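Non-structural protein NS2 (Bluetongue virus, PDB 1UTY) binds single-stranded RNA, the part described here being the RNA-binding domain of this orbivirus phosphoprotein. Local coordinates at residues A65-D70 against R90-K95; G83-T88 against Q129-N134. All coordinates share one frame; numbering follows the deposited sequence. Where two conformers were deposited one is given.

Contact 1: residues A65-D70 against R90-K95; sequences AYRIQD and RWEEWK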
loop_
_atom_site.group_PDB
_atom_site.type_symbol
_atom_site.label_atom_id
_atom_site.label_comp_id
_atom_site.label_asym_id
_atom_site.label_seq_id
_atom_site.Cartn_x
_atom_site.Cartn_y
_atom_site.Cartn_z
ATOM N N ALA A 65 -10.350 -5.494 -4.014
ATOM C CA ALA A 65 -9.986 -4.094 -4.036
ATOM C C ALA A 65 -8.465 -3.997 -4.105
ATOM O O ALA A 65 -7.773 -4.518 -3.240
ATOM C CB ALA A 65 -10.488 -3.419 -2.785
ATOM N N TYR A 66 -7.954 -3.339 -5.146
ATOM C CA TYR A 66 -6.515 -3.212 -5.362
ATOM C C TYR A 66 -6.108 -1.744 -5.527
ATOM O O TYR A 66 -6.668 -1.018 -6.344
ATOM C CB TYR A 66 -6.086 -4.006 -6.593
ATOM C CG TYR A 66 -6.464 -5.469 -6.561
ATOM C CD1 TYR A 66 -5.658 -6.389 -5.915
ATOM C CD2 TYR A 66 -7.622 -5.937 -7.193
ATOM C CE1 TYR A 66 -5.982 -7.724 -5.883
ATOM C CE2 TYR A 66 -7.953 -7.280 -7.180
ATOM C CZ TYR A 66 -7.120 -8.165 -6.516
ATOM O OH TYR A 66 -7.397 -9.500 -6.459
ATOM N N ARG A 67 -5.134 -1.321 -4.735
ATOM C CA ARG A 67 -4.618 0.038 -4.811
ATOM C C ARG A 67 -3.159 0.001 -5.220
ATOM O O ARG A 67 -2.308 -0.433 -4.449
ATOM C CB ARG A 67 -4.774 0.737 -3.462
ATOM C CG ARG A 67 -4.245 2.164 -3.405
ATOM C CD ARG A 67 -4.805 2.958 -2.225
ATOM N NE ARG A 67 -6.009 3.711 -2.602
ATOM C CZ ARG A 67 -6.896 4.230 -1.739
ATOM N NH1 ARG A 67 -6.750 4.064 -0.414
ATOM N NH2 ARG A 67 -7.934 4.922 -2.205
ATOM N N ILE A 68 -2.866 0.444 -6.437
ATOM C CA ILE A 68 -1.479 0.502 -6.868
ATOM C C ILE A 68 -0.817 1.740 -6.292
ATOM O O ILE A 68 -1.307 2.840 -6.488
ATOM C CB ILE A 68 -1.364 0.483 -8.398
ATOM C CG1 ILE A 68 -1.856 -0.856 -8.952
ATOM C CG2 ILE A 68 0.083 0.755 -8.820
ATOM C CD1 ILE A 68 -2.310 -0.802 -10.414
ATOM N N GLN A 69 0.296 1.554 -5.579
ATOM C CA GLN A 69 0.981 2.692 -4.966
ATOM C C GLN A 69 2.359 3.001 -5.532
ATOM O O GLN A 69 3.371 2.339 -5.243
ATOM C CB GLN A 69 0.993 2.590 -3.447
ATOM C CG GLN A 69 0.070 3.607 -2.825
ATOM C CD GLN A 69 -0.955 2.977 -1.928
ATOM O OE1 GLN A 69 -1.153 1.765 -1.970
ATOM N NE2 GLN A 69 -1.608 3.792 -1.098
ATOM N N ASP A 70 2.363 4.047 -6.340
ATOM C CA ASP A 70 3.520 4.431 -7.103
ATOM C C ASP A 70 3.903 5.860 -6.730
ATOM O O ASP A 70 3.808 6.782 -7.544
ATOM C CB ASP A 70 3.199 4.295 -8.593
ATOM C CG ASP A 70 4.410 4.462 -9.460
ATOM O OD1 ASP A 70 5.536 4.528 -8.900
ATOM O OD2 ASP A 70 4.323 4.550 -10.712
ATOM N N ARG A 90 -8.432 10.021 -4.725
ATOM C CA ARG A 90 -8.658 9.445 -3.407
ATOM C C ARG A 90 -9.991 8.734 -3.431
ATOM O O ARG A 90 -10.963 9.241 -3.988
ATOM C CB ARG A 90 -8.697 10.537 -2.320
ATOM C CG ARG A 90 -7.360 11.214 -2.009
ATOM C CD ARG A 90 -6.609 10.612 -0.822
ATOM N NE ARG A 90 -6.988 11.198 0.477
ATOM C CZ ARG A 90 -6.969 10.522 1.631
ATOM N NH1 ARG A 90 -6.599 9.246 1.658
ATOM N NH2 ARG A 90 -7.314 11.111 2.762
ATOM N N TRP A 91 -10.038 7.557 -2.830
ATOM C CA TRP A 91 -11.273 6.786 -2.791
ATOM C C TRP A 91 -11.429 6.141 -1.417
ATOM O O TRP A 91 -11.326 4.932 -1.255
ATOM C CB TRP A 91 -11.278 5.749 -3.924
ATOM C CG TRP A 91 -12.651 5.358 -4.366
ATOM C CD1 TRP A 91 -13.841 5.891 -3.945
ATOM C CD2 TRP A 91 -12.980 4.344 -5.319
ATOM N NE1 TRP A 91 -14.888 5.260 -4.578
ATOM C CE2 TRP A 91 -14.386 4.305 -5.426
ATOM C CE3 TRP A 91 -12.224 3.448 -6.096
ATOM C CZ2 TRP A 91 -15.048 3.418 -6.272
ATOM C CZ3 TRP A 91 -12.888 2.568 -6.944
ATOM C CH2 TRP A 91 -14.280 2.559 -7.028
ATOM N N GLU A 92 -11.706 6.976 -0.431
ATOM C CA GLU A 92 -11.418 6.635 0.961
ATOM C C GLU A 92 -12.552 5.986 1.745
ATOM O O GLU A 92 -12.347 5.569 2.888
ATOM C CB GLU A 92 -10.906 7.875 1.702
ATOM C CG GLU A 92 -9.400 8.107 1.614
ATOM C CD GLU A 92 -8.625 7.055 0.816
ATOM O OE1 GLU A 92 -7.868 6.282 1.446
ATOM O OE2 GLU A 92 -8.735 7.011 -0.436
ATOM N N GLU A 93 -13.734 5.902 1.142
ATOM C CA GLU A 93 -14.852 5.178 1.749
ATOM C C GLU A 93 -14.567 3.660 1.812
ATOM O O GLU A 93 -15.126 2.964 2.660
ATOM C CB GLU A 93 -16.184 5.487 1.021
ATOM C CG GLU A 93 -16.154 5.264 -0.493
ATOM C CD GLU A 93 -17.237 6.017 -1.276
ATOM O OE1 GLU A 93 -18.456 5.839 -1.000
ATOM O OE2 GLU A 93 -16.861 6.771 -2.206
ATOM N N TRP A 94 -13.674 3.166 0.952
ATOM C CA TRP A 94 -13.409 1.728 0.843
ATOM C C TRP A 94 -11.985 1.340 1.213
ATOM O O TRP A 94 -11.070 2.145 1.073
ATOM C CB TRP A 94 -13.678 1.215 -0.578
ATOM C CG TRP A 94 -14.904 1.711 -1.261
ATOM C CD1 TRP A 94 -14.942 2.517 -2.365
ATOM C CD2 TRP A 94 -16.280 1.432 -0.926
ATOM N NE1 TRP A 94 -16.243 2.766 -2.728
ATOM C CE2 TRP A 94 -17.089 2.119 -1.870
ATOM C CE3 TRP A 94 -16.915 0.687 0.084
ATOM C CZ2 TRP A 94 -18.499 2.074 -1.849
ATOM C CZ3 TRP A 94 -18.333 0.641 0.114
ATOM C CH2 TRP A 94 -19.101 1.342 -0.848
ATOM N N LYS A 95 -11.818 0.095 1.670
ATOM C CA LYS A 95 -10.515 -0.523 1.921
ATOM C C LYS A 95 -9.945 -1.039 0.591
ATOM O O LYS A 95 -10.704 -1.459 -0.291
ATOM C CB LYS A 95 -10.660 -1.770 2.825
ATOM C CG LYS A 95 -11.057 -1.554 4.274
ATOM C CD LYS A 95 -10.826 -2.829 5.140
ATOM C CE LYS A 95 -12.053 -3.121 6.019
ATOM N NZ LYS A 95 -11.779 -3.501 7.465
#
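Arg67 reaches off its strand and grips the carboxylate of Glu92 end-on with two nitrogens, NH1 to OE1 at 3.1 Å and NH2 to OE2 at 2.9 Å. Both oxygens offer their syn lone pairs, as in a bidentate salt bridge, but the two flat groups are not quite coplanar: their planes lie 19° apart, each oxygen is tilted out of the guanidinium plane, and neither bond is straight. Arg67 sets out with CG anti to the backbone N (chi1 179°) and stays extended through chi2, then bends at chi3, which carries the guanidinium to the loop 90-95. The chain of Glu92 is folded at chi2 (-1°), bringing the carboxylate back beside its own backbone. There OE2 also accepts the N-H of Trp91, 2.8 Å from Trp91 N and approached almost in line with the CD-OE2 bond, so OE2 holds two donors. Trp91 N itself sits 3.4 Å from Arg67 NH2 at the guanidinium edge, two donors sharing one acceptor. On the other oxygen, Arg90 NH1 lies 3.2 Å from Glu92 OE1, completing a salt-bridge network of two arginines round one carboxylate, which probably favours its ionised form. The loop is shaped by a type I turn from Trp91 to Trp94, in which the edge of the Trp94 indole, at CD1, lies 3.5 Å above one face of the Trp91 ring. Further along, Ala65 CB packs on Lys95 O at 3.2 Å. Strand 64-70 lies within the sheet between 97-110 and 73-79. Arg67 NE hydrogen-bonds to Ser76 OG of strand 73-79, while the loop 90-95 crosses over this part of the sheet on its way from edge strand 84-87 to strand 97-110.

Contact 2: residues G83-T88 against Q129-N134; sequences GVEATT and QPYMRN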
loop_
_atom_site.group_PDB
_atom_site.type_symbol
_atom_site.label_atom_id
_atom_site.label_comp_id
_atom_site.label_asym_id
_atom_site.label_seq_id
_atom_site.Cartn_x
_atom_site.Cartn_y
_atom_site.Cartn_z
ATOM N N GLY A 83 -17.806 -6.575 -12.856
ATOM C CA GLY A 83 -17.543 -5.173 -13.090
ATOM C C GLY A 83 -16.125 -4.763 -12.792
ATOM O O GLY A 83 -15.401 -5.448 -12.074
ATOM N N VAL A 84 -15.731 -3.639 -13.371
ATOM C CA VAL A 84 -14.481 -2.979 -13.034
ATOM C C VAL A 84 -14.791 -1.508 -12.761
ATOM O O VAL A 84 -15.568 -0.893 -13.486
ATOM C CB VAL A 84 -13.396 -3.131 -14.150
ATOM C CG1 VAL A 84 -14.003 -2.951 -15.527
ATOM C CG2 VAL A 84 -12.325 -2.110 -13.991
ATOM N N GLU A 85 -14.179 -0.967 -11.705
ATOM C CA GLU A 85 -14.268 0.439 -11.377
ATOM C C GLU A 85 -12.890 0.959 -10.973
ATOM O O GLU A 85 -12.162 0.297 -10.226
ATOM C CB GLU A 85 -15.301 0.677 -10.281
ATOM C CG GLU A 85 -15.948 2.041 -10.363
ATOM C CD GLU A 85 -17.007 2.304 -9.310
ATOM O OE1 GLU A 85 -17.259 1.457 -8.414
ATOM O OE2 GLU A 85 -17.609 3.392 -9.391
ATOM N N ALA A 86 -12.511 2.131 -11.474
ATOM C CA ALA A 86 -11.154 2.617 -11.202
ATOM C C ALA A 86 -11.000 4.137 -11.162
ATOM O O ALA A 86 -11.807 4.900 -11.724
ATOM C CB ALA A 86 -10.138 1.996 -12.160
ATOM N N THR A 87 -9.955 4.567 -10.471
ATOM C CA THR A 87 -9.726 5.978 -10.284
ATOM C C THR A 87 -8.309 6.275 -9.840
ATOM O O THR A 87 -7.632 5.467 -9.172
ATOM C CB THR A 87 -10.750 6.572 -9.305
ATOM O OG1 THR A 87 -10.600 7.985 -9.262
ATOM C CG2 THR A 87 -10.455 6.148 -7.885
ATOM N N THR A 88 -7.911 7.477 -10.196
ATOM C CA THR A 88 -6.593 7.998 -9.988
ATOM C C THR A 88 -6.628 8.933 -8.782
ATOM O O THR A 88 -5.600 9.431 -8.328
ATOM C CB THR A 88 -6.232 8.730 -11.287
ATOM O OG1 THR A 88 -5.266 7.953 -12.012
ATOM C CG2 THR A 88 -5.599 10.034 -11.040
ATOM N N GLN A 129 -11.734 -7.704 -0.203
ATOM C CA GLN A 129 -12.888 -7.825 -1.065
ATOM C C GLN A 129 -13.286 -6.451 -1.573
ATOM O O GLN A 129 -13.022 -5.439 -0.901
ATOM C CB GLN A 129 -14.063 -8.451 -0.309
ATOM C CG GLN A 129 -13.875 -9.915 0.067
ATOM C CD GLN A 129 -14.905 -10.361 1.085
ATOM O OE1 GLN A 129 -14.569 -10.631 2.251
ATOM N NE2 GLN A 129 -16.162 -10.425 0.663
ATOM N N PRO A 130 -13.913 -6.409 -2.751
ATOM C CA PRO A 130 -14.390 -5.155 -3.315
ATOM C C PRO A 130 -15.498 -4.573 -2.432
ATOM O O PRO A 130 -16.257 -5.324 -1.813
ATOM C CB PRO A 130 -14.972 -5.589 -4.662
ATOM C CG PRO A 130 -14.308 -6.912 -4.956
ATOM C CD PRO A 130 -14.230 -7.555 -3.626
ATOM N N TYR A 131 -15.563 -3.248 -2.379
ATOM C CA TYR A 131 -16.622 -2.520 -1.686
ATOM C C TYR A 131 -16.800 -2.886 -0.217
ATOM O O TYR A 131 -17.924 -3.024 0.256
ATOM C CB TYR A 131 -17.947 -2.582 -2.489
ATOM C CG TYR A 131 -17.740 -2.174 -3.937
ATOM C CD1 TYR A 131 -17.635 -3.134 -4.951
ATOM C CD2 TYR A 131 -17.576 -0.832 -4.279
ATOM C CE1 TYR A 131 -17.404 -2.761 -6.278
ATOM C CE2 TYR A 131 -17.358 -0.445 -5.591
ATOM C CZ TYR A 131 -17.266 -1.418 -6.584
ATOM O OH TYR A 131 -17.040 -1.025 -7.873
ATOM N N MET A 132 -15.684 -3.026 0.498
ATOM C CA MET A 132 -15.680 -3.077 1.961
ATOM C C MET A 132 -15.396 -1.677 2.536
ATOM O O MET A 132 -14.407 -1.041 2.176
ATOM C CB MET A 132 -14.645 -4.086 2.475
ATOM C CG MET A 132 -15.071 -5.595 2.473
ATOM S SD MET A 132 -16.844 -6.032 2.433
ATOM C CE MET A 132 -17.478 -5.187 4.030
ATOM N N ARG A 133 -16.273 -1.198 3.413
ATOM C CA ARG A 133 -16.101 0.101 4.065
ATOM C C ARG A 133 -14.748 0.203 4.767
ATOM O O ARG A 133 -14.303 -0.750 5.389
ATOM C CB ARG A 133 -17.201 0.330 5.100
ATOM C CG ARG A 133 -18.391 1.136 4.615
ATOM C CD ARG A 133 -19.545 1.208 5.641
ATOM N NE ARG A 133 -19.203 0.543 6.904
ATOM C CZ ARG A 133 -19.588 -0.688 7.251
ATOM N NH1 ARG A 133 -20.351 -1.418 6.444
ATOM N NH2 ARG A 133 -19.209 -1.191 8.421
ATOM N N ASN A 134 -14.094 1.356 4.678
ATOM C CA ASN A 134 -12.871 1.539 5.444
ATOM C C ASN A 134 -13.164 2.084 6.832
ATOM O O ASN A 134 -12.795 3.206 7.162
ATOM C CB ASN A 134 -11.843 2.402 4.723
ATOM C CG ASN A 134 -10.483 2.362 5.417
ATOM O OD1 ASN A 134 -10.120 1.355 6.042
ATOM N ND2 ASN A 134 -9.744 3.460 5.336
#
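The Tyr131 ring meets Glu85 at its edge: Glu85 OE1 lies in the ring plane beside the hydroxyl and 3.4 Å from Tyr131 CE2, and the carboxylate plane is turned 42° from the ring. Trp94 makes an edge-to-face pair with the same ring. The hydroxyl donates to the carboxylate, Tyr131 OH to Glu85 OE1 at 2.5 Å, a short bond that uses the anti lone pair of OE1, on the side away from OE2. Glu85 CB also comes within 3.4 Å of Tyr131 OH, the two side chains crossing at about a right angle. Glu85 sits on strand 84-87, the outermost strand of the mixed sheet on that side within this chain, and pairs through its backbone with Met78 of strand 73-79; Tyr131 belongs to the long loop between strands 113-123 and 148-149, so one side-chain hydrogen bond joins that loop to the sheet's edge. With CG anti to the carbonyl carbon (chi1 -51°), the tyrosine side chain lies against Met78 and Thr80 and its hydroxyl end reaches strand 84-87. Beyond it, Asn134 bonds through its side chain to Val101 and Thr102 of the second subunit.

In the fold
The centres of contacts 1 and 2 are about 7 Å apart, and their segments alternate along the chain. The loops 90-95 and 129-134 run side by side, joined by two probable backbone hydrogen bonds: Lys95 N to Met132 O at 2.9 Å and Asn134 N to Glu93 O at 2.8 Å. Trp91 of contact 1 also reaches the acceptor of contact 2, its CH2 packing 3.5 Å from Glu85 OE1. Both contacts rest on the same sheet, contact 1 on an inner strand and contact 2 on its edge. Each loop segment also meets the second subunit: Arg90 packs on Gly71 of that subunit, and Asn134 hydrogen-bonds to the same subunit.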